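Local coordinates for protein glutathione S-transferase (Bombyx mori, PDB 3AY8) that probably transfers glutathione to electrophilic substrates as a cytosolic, homodimeric transferase of the glutathione S-transferase fold, at residues E32-F37 with H53-L58; A113-I118 with L171-D176; P117-G122 with G207-K212; S166-L171 with D201-F206. All coordinates share one frame; numbering follows the deposited sequence. Where two conformers were deposited one is given.

Contact 1 (E32-F37 with H53-L58)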
loop_
_atom_site.group_PDB
_atom_site.type_symbol
_atom_site.label_atom_id
_atom_site.label_comp_id
_atom_site.label_asym_id
_atom_site.label_seq_id
_atom_site.Cartn_x
_atom_site.Cartn_y
_atom_site.Cartn_z
ATOM N N GLU A 32 -7.901 4.470 -22.572
ATOM C CA GLU A 32 -9.058 5.346 -22.499
ATOM C C GLU A 32 -8.781 6.425 -21.459
ATOM O O GLU A 32 -8.670 6.121 -20.274
ATOM C CB GLU A 32 -10.296 4.544 -22.109
ATOM C CG GLU A 32 -11.559 5.377 -22.012
ATOM C CD GLU A 32 -12.387 5.314 -23.269
ATOM O OE1 GLU A 32 -13.085 4.297 -23.469
ATOM O OE2 GLU A 32 -12.341 6.282 -24.056
ATOM N N ILE A 33 -8.661 7.674 -21.910
ATOM C CA ILE A 33 -8.394 8.796 -21.026
ATOM C C ILE A 33 -9.657 9.132 -20.240
ATOM O O ILE A 33 -10.736 9.295 -20.815
ATOM C CB ILE A 33 -7.861 10.039 -21.794
ATOM C CG1 ILE A 33 -6.553 9.714 -22.549
ATOM C CG2 ILE A 33 -7.686 11.234 -20.853
ATOM C CD1 ILE A 33 -5.369 9.254 -21.631
ATOM N N VAL A 34 -9.515 9.203 -18.921
ATOM C CA VAL A 34 -10.625 9.483 -18.017
ATOM C C VAL A 34 -10.258 10.753 -17.260
ATOM O O VAL A 34 -9.375 10.739 -16.403
ATOM C CB VAL A 34 -10.875 8.290 -17.038
ATOM C CG1 VAL A 34 -12.022 8.585 -16.071
ATOM C CG2 VAL A 34 -11.167 7.006 -17.812
ATOM N N ASN A 35 -10.915 11.857 -17.601
ATOM C CA ASN A 35 -10.657 13.123 -16.929
ATOM C C ASN A 35 -11.423 13.193 -15.609
ATOM O O ASN A 35 -12.607 13.538 -15.579
ATOM C CB ASN A 35 -11.011 14.306 -17.838
ATOM C CG ASN A 35 -10.630 15.645 -17.235
ATOM O OD1 ASN A 35 -10.302 15.744 -16.049
ATOM N ND2 ASN A 35 -10.671 16.689 -18.052
ATOM N N LEU A 36 -10.739 12.866 -14.518
ATOM C CA LEU A 36 -11.357 12.933 -13.198
ATOM C C LEU A 36 -11.664 14.365 -12.735
ATOM O O LEU A 36 -12.533 14.566 -11.886
ATOM C CB LEU A 36 -10.537 12.163 -12.156
ATOM C CG LEU A 36 -10.536 10.632 -12.275
ATOM C CD1 LEU A 36 -9.890 10.019 -11.043
ATOM C CD2 LEU A 36 -11.943 10.050 -12.485
ATOM N N PHE A 37 -10.985 15.354 -13.315
ATOM C CA PHE A 37 -11.305 16.761 -13.036
ATOM C C PHE A 37 -12.699 17.184 -13.538
ATOM O O PHE A 37 -13.271 18.154 -13.029
ATOM C CB PHE A 37 -10.241 17.706 -13.605
ATOM C CG PHE A 37 -8.940 17.704 -12.845
ATOM C CD1 PHE A 37 -7.786 18.218 -13.432
ATOM C CD2 PHE A 37 -8.863 17.188 -11.551
ATOM C CE1 PHE A 37 -6.576 18.226 -12.745
ATOM C CE2 PHE A 37 -7.653 17.189 -10.854
ATOM C CZ PHE A 37 -6.508 17.711 -11.453
ATOM N N HIS A 53 -15.708 5.359 -9.291
ATOM C CA HIS A 53 -14.744 5.952 -10.228
ATOM C C HIS A 53 -13.275 5.663 -9.853
ATOM O O HIS A 53 -12.549 6.575 -9.454
ATOM C CB HIS A 53 -14.947 7.485 -10.354
ATOM C CG HIS A 53 -16.367 7.950 -10.201
ATOM N ND1 HIS A 53 -17.348 7.698 -11.141
ATOM C CD2 HIS A 53 -16.962 8.688 -9.230
ATOM C CE1 HIS A 53 -18.487 8.241 -10.745
ATOM N NE2 HIS A 53 -18.279 8.848 -9.588
ATOM N N CYS A 54 -12.834 4.411 -9.982
ATOM C CA CYS A 54 -11.442 4.081 -9.675
ATOM C C CYS A 54 -10.544 4.162 -10.908
ATOM O O CYS A 54 -10.811 3.536 -11.932
ATOM C CB CYS A 54 -11.331 2.711 -8.998
ATOM S SG CYS A 54 -12.051 2.657 -7.333
ATOM N N VAL A 55 -9.485 4.966 -10.789
ATOM C CA VAL A 55 -8.462 5.077 -11.827
ATOM C C VAL A 55 -7.078 4.863 -11.182
ATOM O O VAL A 55 -6.796 5.416 -10.115
ATOM C CB VAL A 55 -8.539 6.439 -12.583
ATOM C CG1 VAL A 55 -7.428 6.560 -13.609
ATOM C CG2 VAL A 55 -9.890 6.611 -13.281
ATOM N N PRO A 56 -6.215 4.030 -11.806
ATOM C CA PRO A 56 -6.394 3.286 -13.047
ATOM C C PRO A 56 -7.272 2.054 -12.881
ATOM O O PRO A 56 -7.352 1.478 -11.785
ATOM C CB PRO A 56 -4.973 2.875 -13.416
ATOM C CG PRO A 56 -4.283 2.745 -12.106
ATOM C CD PRO A 56 -4.908 3.743 -11.187
ATOM N N THR A 57 -7.950 1.685 -13.962
ATOM C CA THR A 57 -8.708 0.439 -14.022
ATOM C C THR A 57 -8.288 -0.285 -15.300
ATOM O O THR A 57 -8.250 0.313 -16.380
ATOM C CB THR A 57 -10.227 0.703 -14.035
ATOM O OG1 THR A 57 -10.638 1.232 -12.772
ATOM C CG2 THR A 57 -11.034 -0.575 -14.338
ATOM N N LEU A 58 -7.941 -1.558 -15.154
ATOM C CA LEU A 58 -7.620 -2.404 -16.274
ATOM C C LEU A 58 -8.848 -3.253 -16.638
ATOM O O LEU A 58 -9.486 -3.836 -15.761
ATOM C CB LEU A 58 -6.441 -3.308 -15.916
ATOM C CG LEU A 58 -5.837 -4.192 -17.011
ATOM C CD1 LEU A 58 -4.960 -3.384 -17.977
ATOM C CD2 LEU A 58 -5.049 -5.331 -16.395
#
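V34 faces V55 with CA atoms 7.9 Å apart, and L36 stands across from H53 at 8.3 Å between CA atoms, separations too wide for backbone pairing and bridged by side chains alone. The stretch 32-37 leaves strand 30-33 at V34, whereas 53-58 runs through a loop into strand 57-60. V55 and L36 share most of the contact, and CG2 of V55, which its torsion sets anti to the carbonyl carbon, is the methyl that both V34 and L36 meet. V34 offers CG1, itself anti to the backbone N (chi1 179°), and the two valine side chains pass alongside one another, pointing opposite ways, with CG1 of V34 4.0 Å from CG2 of V55. L36 comes tip to tip instead, its CD1 and CD2 both 4.1 Å from CG2 of V55. CD2 of L36 also grazes CB of H53 at 4.5 Å, a looser touch at the exposed end. V55 is followed by P56 with a cis peptide bond, the cis-proline that opens the third strand in the thioredoxin-like domain of glutathione transferases. In that family the backbone just before this proline commonly meets the cysteinyl part of glutathione, so the backbone of V55 is probably placed for this, while its side chain makes the packing described here. F46 of helix 44-49 packs on both valines and on H53, while F9 touches L36 and V55; C54 packs on F140 of the second subunit.

Contact 2 (A113-I118 with L171-D176)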
loop_
_atom_site.group_PDB
_atom_site.type_symbol
_atom_site.label_atom_id
_atom_site.label_comp_id
_atom_site.label_asym_id
_atom_site.label_seq_id
_atom_site.Cartn_x
_atom_site.Cartn_y
_atom_site.Cartn_z
ATOM N N ALA A 113 -0.919 13.474 0.914
ATOM C CA ALA A 113 -1.211 14.269 2.125
ATOM C C ALA A 113 -0.881 15.749 1.929
ATOM O O ALA A 113 -1.570 16.622 2.454
ATOM C CB ALA A 113 -0.468 13.717 3.329
ATOM N N ILE A 114 0.159 16.016 1.151
ATOM C CA ILE A 114 0.534 17.383 0.783
ATOM C C ILE A 114 -0.330 17.936 -0.359
ATOM O O ILE A 114 -0.908 19.025 -0.241
ATOM C CB ILE A 114 2.030 17.450 0.404
ATOM C CG1 ILE A 114 2.892 17.208 1.646
ATOM C CG2 ILE A 114 2.399 18.801 -0.288
ATOM C CD1 ILE A 114 4.290 16.667 1.330
ATOM N N CYS A 115 -0.443 17.179 -1.447
ATOM C CA CYS A 115 -1.025 17.716 -2.684
ATOM C C CYS A 115 -2.548 17.747 -2.771
ATOM O O CYS A 115 -3.101 18.677 -3.353
ATOM C CB CYS A 115 -0.443 17.017 -3.912
ATOM S SG CYS A 115 1.339 17.215 -4.053
ATOM N N PHE A 116 -3.219 16.740 -2.218
ATOM C CA PHE A 116 -4.678 16.661 -2.293
ATOM C C PHE A 116 -5.391 17.863 -1.643
ATOM O O PHE A 116 -6.337 18.407 -2.221
ATOM C CB PHE A 116 -5.181 15.343 -1.695
ATOM C CG PHE A 116 -6.673 15.166 -1.776
ATOM C CD1 PHE A 116 -7.247 14.459 -2.837
ATOM C CD2 PHE A 116 -7.508 15.697 -0.791
ATOM C CE1 PHE A 116 -8.626 14.289 -2.921
ATOM C CE2 PHE A 116 -8.895 15.541 -0.868
ATOM C CZ PHE A 116 -9.453 14.832 -1.934
ATOM N N PRO A 117 -4.967 18.273 -0.433
ATOM C CA PRO A 117 -5.661 19.415 0.160
ATOM C C PRO A 117 -5.392 20.724 -0.576
ATOM O O PRO A 117 -6.232 21.633 -0.531
ATOM C CB PRO A 117 -5.089 19.470 1.579
ATOM C CG PRO A 117 -4.639 18.066 1.845
ATOM C CD PRO A 117 -4.075 17.624 0.547
ATOM N N ILE A 118 -4.231 20.814 -1.231
ATOM C CA ILE A 118 -3.854 21.989 -2.015
ATOM C C ILE A 118 -4.678 22.052 -3.310
ATOM O O ILE A 118 -5.103 23.131 -3.727
ATOM C CB ILE A 118 -2.329 22.007 -2.338
ATOM C CG1 ILE A 118 -1.518 22.294 -1.076
ATOM C CG2 ILE A 118 -1.997 23.019 -3.435
ATOM C CD1 ILE A 118 -0.007 22.154 -1.253
ATOM N N LEU A 171 8.352 15.760 -7.529
ATOM C CA LEU A 171 9.424 16.519 -8.162
ATOM C C LEU A 171 8.870 17.594 -9.113
ATOM O O LEU A 171 9.459 18.665 -9.227
ATOM C CB LEU A 171 10.435 15.606 -8.883
ATOM C CG LEU A 171 11.346 14.745 -7.997
ATOM C CD1 LEU A 171 12.212 13.788 -8.829
ATOM C CD2 LEU A 171 12.220 15.604 -7.072
ATOM N N ALA A 172 7.743 17.316 -9.771
ATOM C CA ALA A 172 7.118 18.303 -10.666
ATOM C C ALA A 172 6.425 19.430 -9.895
ATOM O O ALA A 172 6.286 20.543 -10.411
ATOM C CB ALA A 172 6.152 17.637 -11.635
ATOM N N VAL A 173 5.980 19.131 -8.673
ATOM C CA VAL A 173 5.500 20.158 -7.749
ATOM C C VAL A 173 6.682 21.050 -7.341
ATOM O O VAL A 173 6.531 22.257 -7.178
ATOM C CB VAL A 173 4.817 19.549 -6.486
ATOM C CG1 VAL A 173 4.414 20.643 -5.496
ATOM C CG2 VAL A 173 3.573 18.745 -6.874
ATOM N N GLY A 174 7.863 20.452 -7.223
ATOM C CA GLY A 174 9.040 21.159 -6.741
ATOM C C GLY A 174 9.379 20.632 -5.360
ATOM O O GLY A 174 8.723 20.969 -4.365
ATOM N N TRP A 175 10.383 19.774 -5.299
ATOM C CA TRP A 175 10.857 19.256 -4.031
ATOM C C TRP A 175 12.374 19.287 -4.078
ATOM O O TRP A 175 12.970 18.974 -5.112
ATOM C CB TRP A 175 10.350 17.837 -3.777
ATOM C CG TRP A 175 10.268 17.518 -2.318
ATOM C CD1 TRP A 175 11.183 16.832 -1.577
ATOM C CD2 TRP A 175 9.217 17.894 -1.414
ATOM N NE1 TRP A 175 10.766 16.749 -0.266
ATOM C CE2 TRP A 175 9.564 17.394 -0.138
ATOM C CE3 TRP A 175 8.013 18.597 -1.562
ATOM C CZ2 TRP A 175 8.745 17.575 0.993
ATOM C CZ3 TRP A 175 7.201 18.785 -0.442
ATOM C CH2 TRP A 175 7.570 18.271 0.819
ATOM N N ASP A 176 12.972 19.687 -2.963
ATOM C CA ASP A 176 14.424 19.728 -2.793
ATOM C C ASP A 176 14.878 18.345 -2.315
ATOM O O ASP A 176 14.628 17.963 -1.176
ATOM C CB ASP A 176 14.784 20.850 -1.780
ATOM C CG ASP A 176 16.261 20.839 -1.344
ATOM O OD1 ASP A 176 17.104 20.203 -2.017
ATOM O OD2 ASP A 176 16.567 21.487 -0.296
#
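C115, on helix 90-120, and V173, in the last turn of helix 158-173, are the closest pair of the two backbones, their CA atoms 8.6 Å apart. The gap is closed at two points by side chains that reach across it. At the first, SG of C115 meets the CG2 methyl of V173 at 3.9 Å, the sulfur here acting as an apolar group. At the second, CD1 at the end of I114 comes upon the six-membered ring of W175, 3.7 Å from CH2 and 4.0 Å from CZ3. The isoleucine and the indole reach out to meet each other head-on, and the methyl comes to the ring obliquely. W175 gets there because its CG swings anti to the backbone N (chi1 -154°), beyond G174, the first residue to leave helical angles, with a phi of 110°. Helix 128-147 packs on the rest of this patch, with L134, L138 and K131 on W175 and L130 on I114, while I170 touches both C115 and W175. F206 of helix 196-213 presses on C115 and V173. Sulfur, aliphatic methyls and the benzo side of an indole thus meet by dispersion and exclusion of water, which implies a join of helix 90-120 to the end of helix 158-173 and the loop after it that is set by shape and close fit, made without a hydrogen bond between the two segments.

Contact 3 (P117-G122 with G207-K212)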
loop_
_atom_site.group_PDB
_atom_site.type_symbol
_atom_site.label_atom_id
_atom_site.label_comp_id
_atom_site.label_asym_id
_atom_site.label_seq_id
_atom_site.Cartn_x
_atom_site.Cartn_y
_atom_site.Cartn_z
ATOM N N PRO A 117 -4.967 18.273 -0.433
ATOM C CA PRO A 117 -5.661 19.415 0.160
ATOM C C PRO A 117 -5.392 20.724 -0.576
ATOM O O PRO A 117 -6.232 21.633 -0.531
ATOM C CB PRO A 117 -5.089 19.470 1.579
ATOM C CG PRO A 117 -4.639 18.066 1.845
ATOM C CD PRO A 117 -4.075 17.624 0.547
ATOM N N ILE A 118 -4.231 20.814 -1.231
ATOM C CA ILE A 118 -3.854 21.989 -2.015
ATOM C C ILE A 118 -4.678 22.052 -3.310
ATOM O O ILE A 118 -5.103 23.131 -3.727
ATOM C CB ILE A 118 -2.329 22.007 -2.338
ATOM C CG1 ILE A 118 -1.518 22.294 -1.076
ATOM C CG2 ILE A 118 -1.997 23.019 -3.435
ATOM C CD1 ILE A 118 -0.007 22.154 -1.253
ATOM N N LEU A 119 -4.890 20.896 -3.938
ATOM C CA LEU A 119 -5.656 20.831 -5.183
ATOM C C LEU A 119 -7.145 21.066 -4.960
ATOM O O LEU A 119 -7.784 21.753 -5.752
ATOM C CB LEU A 119 -5.472 19.473 -5.882
ATOM C CG LEU A 119 -4.139 19.114 -6.537
ATOM C CD1 LEU A 119 -3.989 17.597 -6.679
ATOM C CD2 LEU A 119 -3.993 19.799 -7.893
ATOM N N PHE A 120 -7.684 20.496 -3.884
ATOM C CA PHE A 120 -9.134 20.363 -3.726
ATOM C C PHE A 120 -9.735 20.992 -2.477
ATOM O O PHE A 120 -10.920 21.317 -2.475
ATOM C CB PHE A 120 -9.548 18.887 -3.773
ATOM C CG PHE A 120 -9.170 18.183 -5.045
ATOM C CD1 PHE A 120 -9.672 18.611 -6.275
ATOM C CD2 PHE A 120 -8.326 17.081 -5.012
ATOM C CE1 PHE A 120 -9.325 17.955 -7.456
ATOM C CE2 PHE A 120 -7.979 16.411 -6.188
ATOM C CZ PHE A 120 -8.476 16.852 -7.413
ATOM N N LEU A 121 -8.946 21.153 -1.422
ATOM C CA LEU A 121 -9.516 21.519 -0.119
ATOM C C LEU A 121 -9.158 22.923 0.347
ATOM O O LEU A 121 -9.346 23.255 1.517
ATOM C CB LEU A 121 -9.131 20.497 0.958
ATOM C CG LEU A 121 -9.412 19.005 0.758
ATOM C CD1 LEU A 121 -8.994 18.233 2.007
ATOM C CD2 LEU A 121 -10.878 18.730 0.434
ATOM N N GLY A 122 -8.643 23.747 -0.562
ATOM C CA GLY A 122 -8.352 25.136 -0.239
ATOM C C GLY A 122 -7.039 25.390 0.479
ATOM O O GLY A 122 -6.803 26.504 0.952
ATOM N N GLY A 207 1.956 18.594 -11.388
ATOM C CA GLY A 207 2.787 19.617 -10.750
ATOM C C GLY A 207 2.246 21.023 -10.943
ATOM O O GLY A 207 2.140 21.782 -9.983
ATOM N N ASP A 208 1.890 21.364 -12.182
ATOM C CA ASP A 208 1.336 22.692 -12.487
ATOM C C ASP A 208 0.052 22.982 -11.704
ATOM O O ASP A 208 -0.113 24.074 -11.161
ATOM C CB ASP A 208 1.091 22.857 -13.991
ATOM C CG ASP A 208 2.388 22.924 -14.808
ATOM O OD1 ASP A 208 3.490 22.966 -14.224
ATOM O OD2 ASP A 208 2.304 22.922 -16.052
ATOM N N ALA A 209 -0.845 22.005 -11.632
ATOM C CA ALA A 209 -2.103 22.185 -10.908
ATOM C C ALA A 209 -1.888 22.408 -9.403
ATOM O O ALA A 209 -2.607 23.198 -8.778
ATOM C CB ALA A 209 -3.052 21.018 -11.168
ATOM N N VAL A 210 -0.896 21.730 -8.825
ATOM C CA VAL A 210 -0.546 21.968 -7.419
ATOM C C VAL A 210 0.060 23.377 -7.197
ATOM O O VAL A 210 -0.399 24.114 -6.325
ATOM C CB VAL A 210 0.378 20.852 -6.831
ATOM C CG1 VAL A 210 0.662 21.103 -5.353
ATOM C CG2 VAL A 210 -0.260 19.455 -7.022
ATOM N N LYS A 211 1.079 23.711 -7.989
ATOM C CA LYS A 211 1.770 24.995 -7.880
ATOM C C LYS A 211 0.775 26.136 -7.972
ATOM O O LYS A 211 0.835 27.086 -7.192
ATOM C CB LYS A 211 2.811 25.150 -8.988
ATOM C CG LYS A 211 4.068 24.333 -8.806
ATOM C CD LYS A 211 4.794 24.227 -10.135
ATOM C CE LYS A 211 6.235 23.865 -9.936
ATOM N NZ LYS A 211 6.812 23.254 -11.155
ATOM N N LYS A 212 -0.150 26.007 -8.922
ATOM C CA LYS A 212 -1.133 27.040 -9.226
ATOM C C LYS A 212 -1.856 27.478 -7.945
ATOM O O LYS A 212 -2.183 28.648 -7.792
ATOM C CB LYS A 212 -2.134 26.540 -10.279
ATOM C CG LYS A 212 -3.093 27.616 -10.787
ATOM C CD LYS A 212 -3.914 27.146 -11.984
ATOM C CE LYS A 212 -4.893 28.241 -12.409
ATOM N NZ LYS A 212 -5.423 28.032 -13.786
#
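L119, the residue that reaches both A209 and V210, also covers one face of the F120 ring, its CB lying 3.8 Å above the plane and over the ring centre. The F120 ring further meets that of F116 with planes at about 60°, and F37 of the N-terminal domain packs against it. The F120 ring itself does not touch 207-212. Across the contact the backbones come close, L119 and V210 having CA atoms 5.7 Å apart, and three branched side chains and one alanine methyl do the touching. CD2 of L119 is pressed over the alanine, 3.6 Å from A209 CB, and also lies 3.8 Å from V210 CG2. Although the CB bond of L119 does not point at 207-212, its first torsion, with CG anti to the carbonyl carbon (chi1 -71°), brings the branched end over to A209 and V210. V210 splits its two methyls between neighbours: CG2 serves L119, whereas CG1 goes to I118, whose CG2 is 3.8 Å away. Both I118 and L119 lie roughly perpendicular to the valine side chain. The same I118 methyl, CG2, rests 3.5 Å from the carbonyl O of V210, so it lies close against backbone as well as side chain. The I118 carbonyl oxygen is bound by N213, which ties the end of one helix to the end of the other. Such packing of the end of a long helix, kinked at P117, on the last helix of the chain belongs to the all-helical C-terminal domain of glutathione transferases.

Contact 4 (S166-L171 with D201-F206)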
loop_
_atom_site.group_PDB
_atom_site.type_symbol
_atom_site.label_atom_id
_atom_site.label_comp_id
_atom_site.label_asym_id
_atom_site.label_seq_id
_atom_site.Cartn_x
_atom_site.Cartn_y
_atom_site.Cartn_z
ATOM N N SER A 166 5.403 7.991 -8.653
ATOM C CA SER A 166 5.230 8.760 -7.422
ATOM C C SER A 166 6.227 9.931 -7.330
ATOM O O SER A 166 5.820 11.095 -7.165
ATOM C CB SER A 166 5.376 7.841 -6.207
ATOM O OG SER A 166 4.282 6.936 -6.111
ATOM N N MET A 167 7.518 9.614 -7.435
ATOM C CA MET A 167 8.594 10.613 -7.312
ATOM C C MET A 167 8.506 11.724 -8.360
ATOM O O MET A 167 8.725 12.888 -8.052
ATOM C CB MET A 167 9.979 9.943 -7.398
ATOM C CG MET A 167 10.408 9.238 -6.133
ATOM S SD MET A 167 10.323 10.286 -4.667
ATOM C CE MET A 167 11.341 11.714 -5.107
ATOM N N SER A 168 8.180 11.367 -9.595
ATOM C CA SER A 168 8.027 12.379 -10.654
ATOM C C SER A 168 6.899 13.367 -10.327
ATOM O O SER A 168 6.983 14.552 -10.674
ATOM C CB SER A 168 7.837 11.720 -12.026
ATOM O OG SER A 168 6.652 10.942 -12.078
ATOM N N SER A 169 5.869 12.887 -9.630
ATOM C CA SER A 169 4.754 13.719 -9.187
ATOM C C SER A 169 5.186 14.839 -8.222
ATOM O O SER A 169 4.884 16.015 -8.459
ATOM C CB SER A 169 3.683 12.848 -8.527
ATOM O OG SER A 169 3.310 11.785 -9.389
ATOM N N ILE A 170 5.902 14.483 -7.146
ATOM C CA ILE A 170 6.318 15.489 -6.177
ATOM C C ILE A 170 7.451 16.363 -6.749
ATOM O O ILE A 170 7.490 17.569 -6.496
ATOM C CB ILE A 170 6.676 14.875 -4.786
ATOM C CG1 ILE A 170 6.651 15.947 -3.677
ATOM C CG2 ILE A 170 8.022 14.112 -4.831
ATOM C CD1 ILE A 170 5.261 16.603 -3.410
ATOM N N LEU A 171 8.352 15.760 -7.529
ATOM C CA LEU A 171 9.424 16.519 -8.162
ATOM C C LEU A 171 8.870 17.594 -9.113
ATOM O O LEU A 171 9.459 18.665 -9.227
ATOM C CB LEU A 171 10.435 15.606 -8.883
ATOM C CG LEU A 171 11.346 14.745 -7.997
ATOM C CD1 LEU A 171 12.212 13.788 -8.829
ATOM C CD2 LEU A 171 12.220 15.604 -7.072
ATOM N N ASP A 201 5.179 14.091 -18.820
ATOM C CA ASP A 201 4.157 15.050 -19.266
ATOM C C ASP A 201 2.966 15.086 -18.314
ATOM O O ASP A 201 2.472 16.167 -17.972
ATOM C CB ASP A 201 3.688 14.734 -20.697
ATOM C CG ASP A 201 4.711 15.133 -21.742
ATOM O OD1 ASP A 201 5.351 16.192 -21.576
ATOM O OD2 ASP A 201 4.891 14.387 -22.726
ATOM N N GLY A 202 2.493 13.909 -17.894
ATOM C CA GLY A 202 1.390 13.837 -16.925
ATOM C C GLY A 202 1.785 14.381 -15.553
ATOM O O GLY A 202 0.994 15.068 -14.890
ATOM N N ALA A 203 3.001 14.053 -15.119
ATOM C CA ALA A 203 3.543 14.572 -13.856
ATOM C C ALA A 203 3.605 16.104 -13.871
ATOM O O ALA A 203 3.244 16.750 -12.896
ATOM C CB ALA A 203 4.935 13.968 -13.572
ATOM N N ARG A 204 4.036 16.673 -14.998
ATOM C CA ARG A 204 4.083 18.125 -15.157
ATOM C C ARG A 204 2.699 18.756 -15.059
ATOM O O ARG A 204 2.555 19.813 -14.462
ATOM C CB ARG A 204 4.773 18.527 -16.461
ATOM C CG ARG A 204 5.255 20.000 -16.471
ATOM C CD ARG A 204 6.445 20.200 -17.414
ATOM N NE ARG A 204 6.179 19.569 -18.700
ATOM C CZ ARG A 204 6.814 18.503 -19.177
ATOM N NH1 ARG A 204 6.449 18.017 -20.349
ATOM N NH2 ARG A 204 7.809 17.934 -18.505
ATOM N N THR A 205 1.680 18.105 -15.622
ATOM C CA THR A 205 0.309 18.598 -15.480
ATOM C C THR A 205 -0.103 18.559 -14.001
ATOM O O THR A 205 -0.680 19.516 -13.505
ATOM C CB THR A 205 -0.700 17.784 -16.325
ATOM O OG1 THR A 205 -0.243 17.698 -17.671
ATOM C CG2 THR A 205 -2.060 18.442 -16.332
ATOM N N PHE A 206 0.204 17.456 -13.314
ATOM C CA PHE A 206 -0.059 17.328 -11.866
ATOM C C PHE A 206 0.659 18.459 -11.124
ATOM O O PHE A 206 0.039 19.192 -10.345
ATOM C CB PHE A 206 0.401 15.955 -11.335
ATOM C CG PHE A 206 0.319 15.807 -9.826
ATOM C CD1 PHE A 206 -0.883 15.431 -9.210
ATOM C CD2 PHE A 206 1.449 16.018 -9.024
ATOM C CE1 PHE A 206 -0.960 15.273 -7.805
ATOM C CE2 PHE A 206 1.387 15.872 -7.629
ATOM C CZ PHE A 206 0.184 15.505 -7.016
#
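A203 and S168 make the first group of van der Waals contacts, and S169 and F206 the second. CB of A203 sits 3.6 Å from the carbonyl O of S168 and 3.8 Å from its OG, a methyl lodged against a helix backbone. Such small residues let the CA atoms of S169 and A203 approach to 4.9 Å, while the axes of segments 166-171 and 201-206 come within 8.1 Å at a crossing angle of -42°. At the second point the ring of F206 presents its CD2-CE2 edge to S169: the carbonyl O of S169 lies near the ring plane, 3.5 Å from CD2, where the slightly positive aromatic hydrogens suit an oxygen. The S169 CB is 3.9 Å from both CD2 and CE2 of F206. F206 extends there because its CG stands anti to the backbone N (chi1 173°).

The polar ends of the serines turn to partners elsewhere. S168 OG hydrogen-bonds with the carbonyl oxygens of Y164 and A165 and with ND2 of N199, and S169 OG with the carbonyl O of A165 and R16 NH1, which satisfies both buried hydroxyls.

Around the crossing, R16 of helix 13-25 packs on S168, A203 and F206, V11 touches F206, L107 and Y108 of helix 90-120 meet S166, and helix 128-147 covers M167 and I170.

Contacts 2, 3 and 4 join three helices, 90-120, 158-173 and 196-213, pair by pair. The centres of contacts 2 and 3 lie about 8 Å apart. Those of contacts 2 and 4 are about 9 Å apart, and those of contacts 3 and 4 about 13 Å. A172 CB, 3.3 Å from A203 O, couples contact 2 to contact 4. V173 CG1, 3.8 Å from V210 CG1, couples contact 2 to contact 3, while K211 NZ probably hydrogen-bonds A172 O at 2.9 Å. Contact 1 belongs to the N-terminal domain, with its centre about 21 Å from that of contact 2; it touches the helical group through F37 CE2, 3.6 Å from F120 CZ of contact 3. By family precedent the glutathione site probably lies beside the cis-proline P56, at the edge of contact 1.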